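PDB 2PB9: phosphomethylpyrimidine kinase from Pyrococcus furiosus, which probably phosphorylates the thiamine precursor hydroxymethylpyrimidine and its phosphate and, through the C-terminal ThiN domain present here, condenses pyrimidine and thiazole precursors into thiamine phosphate. Local coordinates for residues D49-K54 with G68-G73; S120-R125 with D155-L160. One frame throughout, in Å; residues are numbered along the deposited sequence.

Interaction 1 (D49-K54 with G68-G73); sequences DVAGVK and GPVEFG
Phe72 turns its ring with CG anti to its own carbonyl carbon (chi1 -73°), which lays one ring face against the methyl of Ala51 on the partner strand, while Val70 holds CG1 anti to its backbone N (chi1 178°), near the same methyl. Ala51 CB lies 4.0 Å from the centroid of the Phe72 ring and 20° off its normal, a CH-pi contact displaced toward the rim. Val70, two residues back on the same strand as Phe72, brings CG1 to 3.9 Å from Ala51 CB. Backbone bonds fix this register: Gly52 and Glu71 form an antiparallel hydrogen-bonded pair, with Gly52 N to Glu71 O and Glu71 N to Gly52 O both at 3.0 Å, and the ladder continues through Gly73 N to Val50 O at 2.9 Å and Lys54 N to Pro69 O at 3.0 Å. The extended Lys54 side chain brings CD to 3.5 Å from Glu71 OE1, yet Lys54 NZ stays 4.4 Å from that oxygen, beyond salt-bridge range, and makes a cation-pi contact with Tyr60 of a second subunit. An alanine in place of Phe72 would probably uncover the Ala51 methyl and deprive Lys5 of its cation-pi partner. Val53 and Val70 face helix 5-21, meeting Val16 and Leu12; Val50, on the other side of the sheet, packs on helix 77-86, and strand 35-38 flanks 50-53 along the edge away from 70-72.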
# COMPACT_ATOMS: atom_id res chain seq x y z
N ASP A 49 -25.84 -15.19 -15.64
CA ASP A 49 -25.84 -15.73 -17.00
C ASP A 49 -24.50 -16.33 -17.35
O ASP A 49 -24.22 -16.66 -18.51
CB ASP A 49 -26.19 -14.63 -18.00
CG ASP A 49 -27.47 -13.91 -17.63
OD1 ASP A 49 -28.47 -14.62 -17.42
OD2 ASP A 49 -27.48 -12.66 -17.56
N VAL A 50 -23.65 -16.47 -16.34
CA VAL A 50 -22.32 -17.02 -16.54
C VAL A 50 -22.14 -18.24 -15.65
O VAL A 50 -22.50 -18.22 -14.48
CB VAL A 50 -21.24 -15.96 -16.21
CG1 VAL A 50 -19.87 -16.49 -16.58
CG2 VAL A 50 -21.54 -14.67 -16.95
N ALA A 51 -21.60 -19.32 -16.22
CA ALA A 51 -21.39 -20.54 -15.46
C ALA A 51 -19.97 -20.57 -14.87
O ALA A 51 -19.00 -20.27 -15.56
CB ALA A 51 -21.64 -21.77 -16.34
N GLY A 52 -19.87 -20.91 -13.59
CA GLY A 52 -18.58 -20.97 -12.93
C GLY A 52 -18.53 -22.14 -11.97
O GLY A 52 -19.53 -22.86 -11.80
N VAL A 53 -17.38 -22.35 -11.34
CA VAL A 53 -17.24 -23.45 -10.40
C VAL A 53 -17.65 -22.98 -9.01
O VAL A 53 -17.08 -22.03 -8.46
CB VAL A 53 -15.79 -23.98 -10.37
CG1 VAL A 53 -15.70 -25.19 -9.45
CG2 VAL A 53 -15.33 -24.35 -11.78
N LYS A 54 -18.65 -23.64 -8.44
CA LYS A 54 -19.13 -23.28 -7.11
C LYS A 54 -18.10 -23.67 -6.06
O LYS A 54 -17.90 -24.85 -5.79
CB LYS A 54 -20.46 -23.96 -6.81
CG LYS A 54 -21.01 -23.61 -5.47
CD LYS A 54 -22.31 -24.33 -5.20
CE LYS A 54 -22.82 -23.99 -3.81
NZ LYS A 54 -24.04 -24.77 -3.49
N GLY A 68 -16.76 -27.61 -5.88
CA GLY A 68 -18.11 -27.97 -6.24
C GLY A 68 -18.35 -28.14 -7.72
O GLY A 68 -17.41 -28.24 -8.51
N PRO A 69 -19.63 -28.21 -8.12
CA PRO A 69 -20.05 -28.37 -9.51
C PRO A 69 -20.16 -27.03 -10.23
O PRO A 69 -20.08 -25.95 -9.62
CB PRO A 69 -21.40 -29.05 -9.37
CG PRO A 69 -21.94 -28.38 -8.16
CD PRO A 69 -20.78 -28.41 -7.21
N VAL A 70 -20.34 -27.12 -11.55
CA VAL A 70 -20.48 -25.94 -12.38
C VAL A 70 -21.94 -25.50 -12.30
O VAL A 70 -22.84 -26.32 -12.45
CB VAL A 70 -20.14 -26.25 -13.85
CG1 VAL A 70 -20.34 -25.02 -14.69
CG2 VAL A 70 -18.70 -26.74 -13.96
N GLU A 71 -22.16 -24.22 -12.05
CA GLU A 71 -23.51 -23.67 -11.96
C GLU A 71 -23.53 -22.21 -12.41
O GLU A 71 -22.54 -21.48 -12.24
CB GLU A 71 -24.04 -23.72 -10.52
CG GLU A 71 -23.88 -25.04 -9.82
CD GLU A 71 -24.61 -25.07 -8.48
OE1 GLU A 71 -24.67 -24.01 -7.82
OE2 GLU A 71 -25.11 -26.15 -8.10
N PHE A 72 -24.65 -21.78 -12.97
CA PHE A 72 -24.78 -20.42 -13.42
C PHE A 72 -24.91 -19.55 -12.17
O PHE A 72 -25.70 -19.87 -11.28
CB PHE A 72 -25.99 -20.28 -14.33
CG PHE A 72 -25.79 -20.89 -15.68
CD1 PHE A 72 -25.12 -20.19 -16.69
CD2 PHE A 72 -26.20 -22.20 -15.94
CE1 PHE A 72 -24.86 -20.77 -17.93
CE2 PHE A 72 -25.94 -22.80 -17.18
CZ PHE A 72 -25.26 -22.08 -18.18
N GLY A 73 -24.12 -18.48 -12.12
CA GLY A 73 -24.13 -17.59 -10.97
C GLY A 73 -23.15 -18.07 -9.92
O GLY A 73 -23.13 -17.55 -8.79

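Interaction 2 (S120-R125 with D155-L160)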
# COMPACT_ATOMS: atom_id res chain seq x y z
N SER A 120 -2.12 -7.33 -21.61
CA SER A 120 -2.22 -5.97 -21.12
C SER A 120 -2.39 -6.05 -19.61
O SER A 120 -2.32 -7.13 -19.03
CB SER A 120 -3.39 -5.24 -21.76
OG SER A 120 -3.29 -3.84 -21.57
N PHE A 121 -2.61 -4.91 -18.97
CA PHE A 121 -2.75 -4.91 -17.52
C PHE A 121 -3.42 -3.64 -17.08
O PHE A 121 -3.70 -2.76 -17.89
CB PHE A 121 -1.37 -5.00 -16.85
CG PHE A 121 -0.51 -3.78 -17.08
CD1 PHE A 121 -0.69 -2.62 -16.33
CD2 PHE A 121 0.44 -3.78 -18.11
CE1 PHE A 121 0.06 -1.46 -16.59
CE2 PHE A 121 1.21 -2.62 -18.38
CZ PHE A 121 1.01 -1.46 -17.62
N TYR A 122 -3.66 -3.55 -15.78
CA TYR A 122 -4.23 -2.36 -15.19
C TYR A 122 -3.68 -2.25 -13.78
O TYR A 122 -3.37 -3.25 -13.15
CB TYR A 122 -5.77 -2.43 -15.19
CG TYR A 122 -6.39 -3.48 -14.29
CD1 TYR A 122 -6.35 -3.35 -12.91
CD2 TYR A 122 -7.12 -4.54 -14.84
CE1 TYR A 122 -7.03 -4.25 -12.09
CE2 TYR A 122 -7.80 -5.44 -14.02
CZ TYR A 122 -7.75 -5.28 -12.65
OH TYR A 122 -8.47 -6.12 -11.82
N ASP A 123 -3.53 -1.02 -13.31
CA ASP A 123 -2.99 -0.77 -11.98
C ASP A 123 -4.02 0.04 -11.21
O ASP A 123 -4.37 1.14 -11.60
CB ASP A 123 -1.67 -0.00 -12.09
CG ASP A 123 -1.05 0.30 -10.73
OD1 ASP A 123 -1.38 -0.38 -9.74
OD2 ASP A 123 -0.21 1.21 -10.66
N ARG A 124 -4.49 -0.53 -10.10
CA ARG A 124 -5.48 0.11 -9.27
C ARG A 124 -4.99 1.43 -8.67
O ARG A 124 -5.79 2.26 -8.22
CB ARG A 124 -5.91 -0.85 -8.15
CG ARG A 124 -6.74 -2.01 -8.65
CD ARG A 124 -6.87 -3.14 -7.63
NE ARG A 124 -7.80 -4.16 -8.11
CZ ARG A 124 -7.94 -5.38 -7.59
NH1 ARG A 124 -7.20 -5.77 -6.55
NH2 ARG A 124 -8.82 -6.22 -8.13
N ARG A 125 -3.67 1.62 -8.67
CA ARG A 125 -3.12 2.86 -8.13
C ARG A 125 -3.44 4.02 -9.06
O ARG A 125 -3.44 5.18 -8.64
CB ARG A 125 -1.61 2.74 -7.93
CG ARG A 125 -1.21 2.19 -6.58
CD ARG A 125 0.30 2.14 -6.42
NE ARG A 125 0.90 1.43 -7.54
CZ ARG A 125 2.18 1.11 -7.64
NH1 ARG A 125 3.05 1.46 -6.69
NH2 ARG A 125 2.61 0.44 -8.71
N ASP A 155 -5.24 -11.29 -24.66
CA ASP A 155 -5.68 -12.60 -24.22
C ASP A 155 -5.40 -12.72 -22.73
O ASP A 155 -6.08 -13.46 -22.01
CB ASP A 155 -4.90 -13.70 -24.95
CG ASP A 155 -5.13 -13.67 -26.44
OD1 ASP A 155 -6.11 -14.31 -26.88
OD2 ASP A 155 -4.35 -12.99 -27.15
N ILE A 156 -4.39 -11.99 -22.28
CA ILE A 156 -3.98 -11.98 -20.88
C ILE A 156 -4.03 -10.58 -20.29
O ILE A 156 -3.48 -9.63 -20.84
CB ILE A 156 -2.54 -12.48 -20.68
CG1 ILE A 156 -2.34 -13.81 -21.40
CG2 ILE A 156 -2.23 -12.61 -19.20
CD1 ILE A 156 -2.16 -13.64 -22.89
N ILE A 157 -4.69 -10.48 -19.15
CA ILE A 157 -4.79 -9.22 -18.44
C ILE A 157 -4.44 -9.57 -17.00
O ILE A 157 -4.93 -10.55 -16.45
CB ILE A 157 -6.23 -8.64 -18.52
CG1 ILE A 157 -6.57 -8.31 -19.98
CG2 ILE A 157 -6.33 -7.38 -17.65
CD1 ILE A 157 -7.96 -7.77 -20.20
N TYR A 158 -3.56 -8.78 -16.40
CA TYR A 158 -3.18 -9.06 -15.02
C TYR A 158 -3.08 -7.74 -14.30
O TYR A 158 -3.26 -6.68 -14.91
CB TYR A 158 -1.83 -9.78 -14.97
CG TYR A 158 -0.66 -8.91 -15.36
CD1 TYR A 158 0.04 -8.19 -14.39
CD2 TYR A 158 -0.29 -8.76 -16.70
CE1 TYR A 158 1.09 -7.35 -14.74
CE2 TYR A 158 0.75 -7.91 -17.06
CZ TYR A 158 1.44 -7.21 -16.07
OH TYR A 158 2.47 -6.36 -16.42
N HIS A 159 -2.83 -7.80 -13.01
CA HIS A 159 -2.68 -6.59 -12.21
C HIS A 159 -1.92 -6.98 -10.96
O HIS A 159 -2.11 -8.08 -10.43
CB HIS A 159 -4.03 -5.99 -11.83
CG HIS A 159 -4.79 -6.78 -10.82
ND1 HIS A 159 -4.61 -6.63 -9.46
CD2 HIS A 159 -5.76 -7.72 -10.96
CE1 HIS A 159 -5.43 -7.44 -8.81
NE2 HIS A 159 -6.14 -8.11 -9.70
N LEU A 160 -1.04 -6.09 -10.50
CA LEU A 160 -0.26 -6.33 -9.29
C LEU A 160 -1.15 -6.12 -8.07
O LEU A 160 -2.25 -5.56 -8.18
CB LEU A 160 0.93 -5.38 -9.23
CG LEU A 160 1.95 -5.44 -10.37
CD1 LEU A 160 3.04 -4.41 -10.13
CD2 LEU A 160 2.53 -6.82 -10.45
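Tyr122 and His159 run alongside each other in the same direction and make the close part of this contact. Their planes differ by only 11°, but the rings are slid apart and barely overlap; the evidence for close fit is instead His159 CB, over one face of Tyr122 and 3.8 Å from its ring centroid. The far end of the pair meets where Tyr122 OH comes to 3.3 Å from His159 CD2. Arg124 adds a guanidinium face over the imidazole, its NH1 3.3 Å from His159 CE1, with the two planes inclined. Rotation of the imidazole is further limited by His159 ND1, which donates to Leu160 O at 2.9 Å. The backbone pairing is parallel: Ser120 N gives a bond of 2.8 Å to Ile156 O, whereas the longer Tyr158 N to Ser120 O bond is weak, and Tyr122 N reaches Tyr158 O. Looser fit appears at the Phe121 ring. Phe121 CG sits between its backbone N and carbonyl carbon (chi1 66°), which puts CB over the Tyr158 ring, 3.7 Å from its centroid in a CH-pi contact, while the end of the side chain leads away and the two rings meet obliquely, planes at 42°. Helix 138-149 covers the Ser120 and Ile157 face, where Ser120 OG bonds Ala146 O; helix 102-114 covers the Tyr158 face, and strand 168-173 pairs with the other edge of 154-159.

From the N terminus, helix 5-21 and strand 35-38 precede interaction 1, which closes a loop of 13 residues holding the small hairpin of strands 57-59 and 64-66. The chain then runs through helix 77-86, strand 94-98 and helix 102-114 before interaction 2 opens. That contact closes a 29-residue loop containing helices 129-133 and 138-149, so its parallel strands are joined by a beta-alpha-beta crossover. The two loops follow in series, neither nested nor crossed. Their centres are about 25 Å apart, on opposite sides of the chain's centre. Each joins a strand that is outermost within this chain to the same mixed sheet, and strands 35-38, 94-98 and 168-173 separate the two strand pairs.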